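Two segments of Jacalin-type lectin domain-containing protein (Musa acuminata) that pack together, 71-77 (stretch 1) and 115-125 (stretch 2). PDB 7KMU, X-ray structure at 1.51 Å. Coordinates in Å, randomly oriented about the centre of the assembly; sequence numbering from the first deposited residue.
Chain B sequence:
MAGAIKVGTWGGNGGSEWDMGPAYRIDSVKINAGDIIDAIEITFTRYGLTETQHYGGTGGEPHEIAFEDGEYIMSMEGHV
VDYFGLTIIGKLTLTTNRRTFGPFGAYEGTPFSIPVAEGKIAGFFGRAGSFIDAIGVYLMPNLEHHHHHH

Stretch 1 (71-77) EYIMSME
Stretch 2, residues 115-125: PVAEGKIAGFF

Strand 73-77 crosses strand 120-125 almost at a right angle, 86° between their N-to-C directions, with the axes approaching to 4.9 Å. Stretch 2 turns a corner at Ala117, and residues on both sides of the corner hydrogen-bond to stretch 1. After it, Ile121 N donates to Ile73 O at 3.0 Å and nearly straight (173°); before it, Val116 N donates to Met74 O at 2.8 Å and 153°. Successive carbonyls of stretch 1 thus serve the two arms of the corner. Ile73 lies opposite Ile121 (CA to CA 5.2 Å), and Ser75 opposite Pro115 (CA to CA 4.7 Å). A water completes the first pairing, accepting from Ile73 N at 2.8 Å and donating to Ile121 O at 2.7 Å.

The apolar centre is built from Ile73 and Ile121, both buried and both pointing toward the other stretch. Their backbones are extended (phi/psi -79/126 and -85/126), and both side chains are m at chi1 and t at chi2. Ile73 CG2 packs on Ile121 CB at 3.7 Å; Ile73 CD1 reaches Phe124 CZ at 4.0 Å and also lies 4.3 Å from Ile121 CG2, so the branched side chain fills the space between strand and ring. Ile121 CD1 in turn meets Met76 CB at 4.0 Å.

Met76, also pointing toward stretch 2, is t, t, p (175°, 175°, 76°). The extended first two torsions carry its sulfur to the edge of the Phe124 ring, with SD 4.2 Å from CE2 and 5.5 Å from the ring centroid. Phe124 starts sideways, but chi1 of -64° (m) and chi2 of 89° bring its end nearer, and its apolar ring edge offers Ile73 CD1 and Met76 SD a buried surface.

Tyr72, partly exposed and pointing toward stretch 2 (chi1 60°, p; chi2 -89°), lies obliquely against Lys120, with CD2 3.7 Å from Lys120 CB. Lys120 is p, then t throughout: its aliphatic base packs while the extended chain leads its ammonium away. Gly119, at phi/psi 114/-166, adopts angles at which a CB would jam against the preceding carbonyl oxygen; its own O lies 3.9 Å from Tyr72 CE2.

Met74 points sideways (60°, -168°, -67°; p, t, m), its phi/psi of -118/-1 departing from usual strand values. Val116, t at chi1, is also sideways; apolar and beta-branched, it suits a buried strand. Ser75 (chi1 174°, t) and Pro115 share a face, with Ser75 OG 4.1 Å from Pro115 CA; both are partly exposed, which a hydroxyl tolerates. Altogether 504 Å² is buried, summed over both sides.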

# COMPACT_ATOMS: atom_id res chain seq x y z
N GLU B 71 0.86 -11.54 18.43
CA GLU B 71 0.13 -10.41 17.82
C GLU B 71 1.05 -9.68 16.85
O GLU B 71 2.18 -9.36 17.19
CB GLU B 71 -0.38 -9.45 18.90
CG GLU B 71 -1.36 -8.41 18.38
CD GLU B 71 -1.85 -7.45 19.45
OE1 GLU B 71 -1.22 -7.37 20.52
OE2 GLU B 71 -2.88 -6.78 19.21
N TYR B 72 0.55 -9.42 15.64
CA TYR B 72 1.34 -8.73 14.62
C TYR B 72 0.50 -7.67 13.90
O TYR B 72 -0.72 -7.80 13.84
CB TYR B 72 1.93 -9.75 13.61
CG TYR B 72 0.89 -10.56 12.86
CD1 TYR B 72 0.42 -11.77 13.38
CD2 TYR B 72 0.38 -10.13 11.65
CE1 TYR B 72 -0.55 -12.51 12.72
CE2 TYR B 72 -0.58 -10.88 10.96
CZ TYR B 72 -1.03 -12.08 11.50
OH TYR B 72 -1.97 -12.82 10.83
N ILE B 73 1.16 -6.66 13.30
CA ILE B 73 0.45 -5.62 12.56
C ILE B 73 0.04 -6.14 11.17
O ILE B 73 0.90 -6.60 10.40
CB ILE B 73 1.28 -4.31 12.45
CG1 ILE B 73 1.69 -3.81 13.85
CG2 ILE B 73 0.49 -3.23 11.69
CD1 ILE B 73 2.75 -2.68 13.84
N MET B 74 -1.25 -6.04 10.83
CA MET B 74 -1.68 -6.50 9.52
C MET B 74 -2.27 -5.38 8.64
O MET B 74 -2.59 -5.63 7.48
CB MET B 74 -2.58 -7.74 9.57
CG MET B 74 -3.87 -7.61 10.32
SD MET B 74 -4.61 -9.28 10.57
CE MET B 74 -5.03 -9.75 8.84
N SER B 75 -2.34 -4.14 9.14
CA SER B 75 -2.84 -3.03 8.34
C SER B 75 -2.43 -1.70 8.93
O SER B 75 -2.25 -1.57 10.14
CB SER B 75 -4.37 -3.08 8.20
OG SER B 75 -4.88 -1.94 7.53
N MET B 76 -2.29 -0.71 8.05
CA MET B 76 -2.07 0.68 8.40
C MET B 76 -2.96 1.52 7.49
O MET B 76 -3.06 1.24 6.29
CB MET B 76 -0.60 1.10 8.27
CG MET B 76 -0.39 2.60 8.54
SD MET B 76 1.33 3.14 8.53
CE MET B 76 1.69 3.14 6.74
N GLU B 77 -3.62 2.53 8.05
CA GLU B 77 -4.43 3.43 7.26
C GLU B 77 -4.44 4.79 7.85
O GLU B 77 -4.22 4.96 9.05
CB GLU B 77 -5.85 2.90 7.03
CG GLU B 77 -6.69 2.76 8.28
CD GLU B 77 -7.88 1.85 8.05
OE1 GLU B 77 -7.92 0.77 8.68
OE2 GLU B 77 -8.75 2.21 7.23
N PRO B 115 -3.75 -2.77 3.43
CA PRO B 115 -4.28 -4.01 4.01
C PRO B 115 -3.36 -5.18 3.66
O PRO B 115 -3.21 -5.51 2.49
CB PRO B 115 -5.67 -4.15 3.37
CG PRO B 115 -5.67 -3.26 2.17
CD PRO B 115 -4.41 -2.43 2.15
N VAL B 116 -2.71 -5.78 4.65
CA VAL B 116 -1.80 -6.89 4.36
C VAL B 116 -2.61 -8.19 4.40
O VAL B 116 -2.98 -8.67 5.48
CB VAL B 116 -0.55 -6.93 5.29
CG1 VAL B 116 0.42 -8.00 4.83
CG2 VAL B 116 0.15 -5.57 5.33
N ALA B 117 -2.96 -8.71 3.20
CA ALA B 117 -3.73 -9.95 3.08
C ALA B 117 -2.90 -11.16 3.50
O ALA B 117 -3.45 -12.13 4.04
CB ALA B 117 -4.22 -10.12 1.65
N GLU B 118 -1.60 -11.12 3.22
CA GLU B 118 -0.67 -12.19 3.59
C GLU B 118 0.65 -11.54 3.95
O GLU B 118 1.22 -10.79 3.15
CB GLU B 118 -0.48 -13.18 2.42
CG GLU B 118 0.16 -14.50 2.85
CD GLU B 118 0.13 -15.60 1.81
OE1 GLU B 118 1.15 -16.32 1.68
OE2 GLU B 118 -0.91 -15.76 1.13
N GLY B 119 1.10 -11.79 5.17
CA GLY B 119 2.32 -11.21 5.70
C GLY B 119 2.04 -10.27 6.86
O GLY B 119 0.93 -10.26 7.41
N LYS B 120 3.05 -9.46 7.23
CA LYS B 120 2.95 -8.51 8.33
C LYS B 120 3.76 -7.25 8.12
O LYS B 120 4.72 -7.23 7.34
CB LYS B 120 3.37 -9.19 9.66
CG LYS B 120 4.84 -9.62 9.71
CD LYS B 120 5.22 -10.21 11.08
CE LYS B 120 6.62 -10.78 11.02
NZ LYS B 120 7.01 -11.45 12.29
N ILE B 121 3.38 -6.19 8.85
CA ILE B 121 4.15 -4.96 8.90
C ILE B 121 5.21 -5.19 9.98
O ILE B 121 4.88 -5.53 11.13
CB ILE B 121 3.22 -3.76 9.18
CG1 ILE B 121 2.49 -3.38 7.88
CG2 ILE B 121 4.00 -2.54 9.76
CD1 ILE B 121 1.26 -2.47 8.02
N ALA B 122 6.48 -4.97 9.62
CA ALA B 122 7.60 -5.27 10.50
C ALA B 122 8.49 -4.10 10.85
O ALA B 122 9.55 -4.29 11.45
CB ALA B 122 8.43 -6.38 9.88
N GLY B 123 8.08 -2.90 10.50
CA GLY B 123 8.89 -1.72 10.76
C GLY B 123 8.36 -0.53 10.02
O GLY B 123 7.42 -0.64 9.23
N PHE B 124 8.98 0.62 10.26
CA PHE B 124 8.51 1.89 9.71
C PHE B 124 9.65 2.75 9.22
O PHE B 124 10.79 2.63 9.67
CB PHE B 124 7.78 2.69 10.83
CG PHE B 124 6.52 2.03 11.35
CD1 PHE B 124 6.58 1.13 12.40
CD2 PHE B 124 5.29 2.28 10.75
CE1 PHE B 124 5.42 0.48 12.85
CE2 PHE B 124 4.13 1.65 11.22
CZ PHE B 124 4.21 0.75 12.27
N PHE B 125 9.32 3.67 8.31
CA PHE B 125 10.24 4.70 7.85
C PHE B 125 9.38 5.90 7.45
O PHE B 125 8.15 5.77 7.39
CB PHE B 125 11.12 4.21 6.68
CG PHE B 125 10.37 3.87 5.41
CD1 PHE B 125 9.70 2.66 5.29
CD2 PHE B 125 10.38 4.74 4.33
CE1 PHE B 125 9.01 2.33 4.11
CE2 PHE B 125 9.69 4.41 3.15
CZ PHE B 125 9.01 3.21 3.05
O HOH W 1 3.99 -6.83 13.35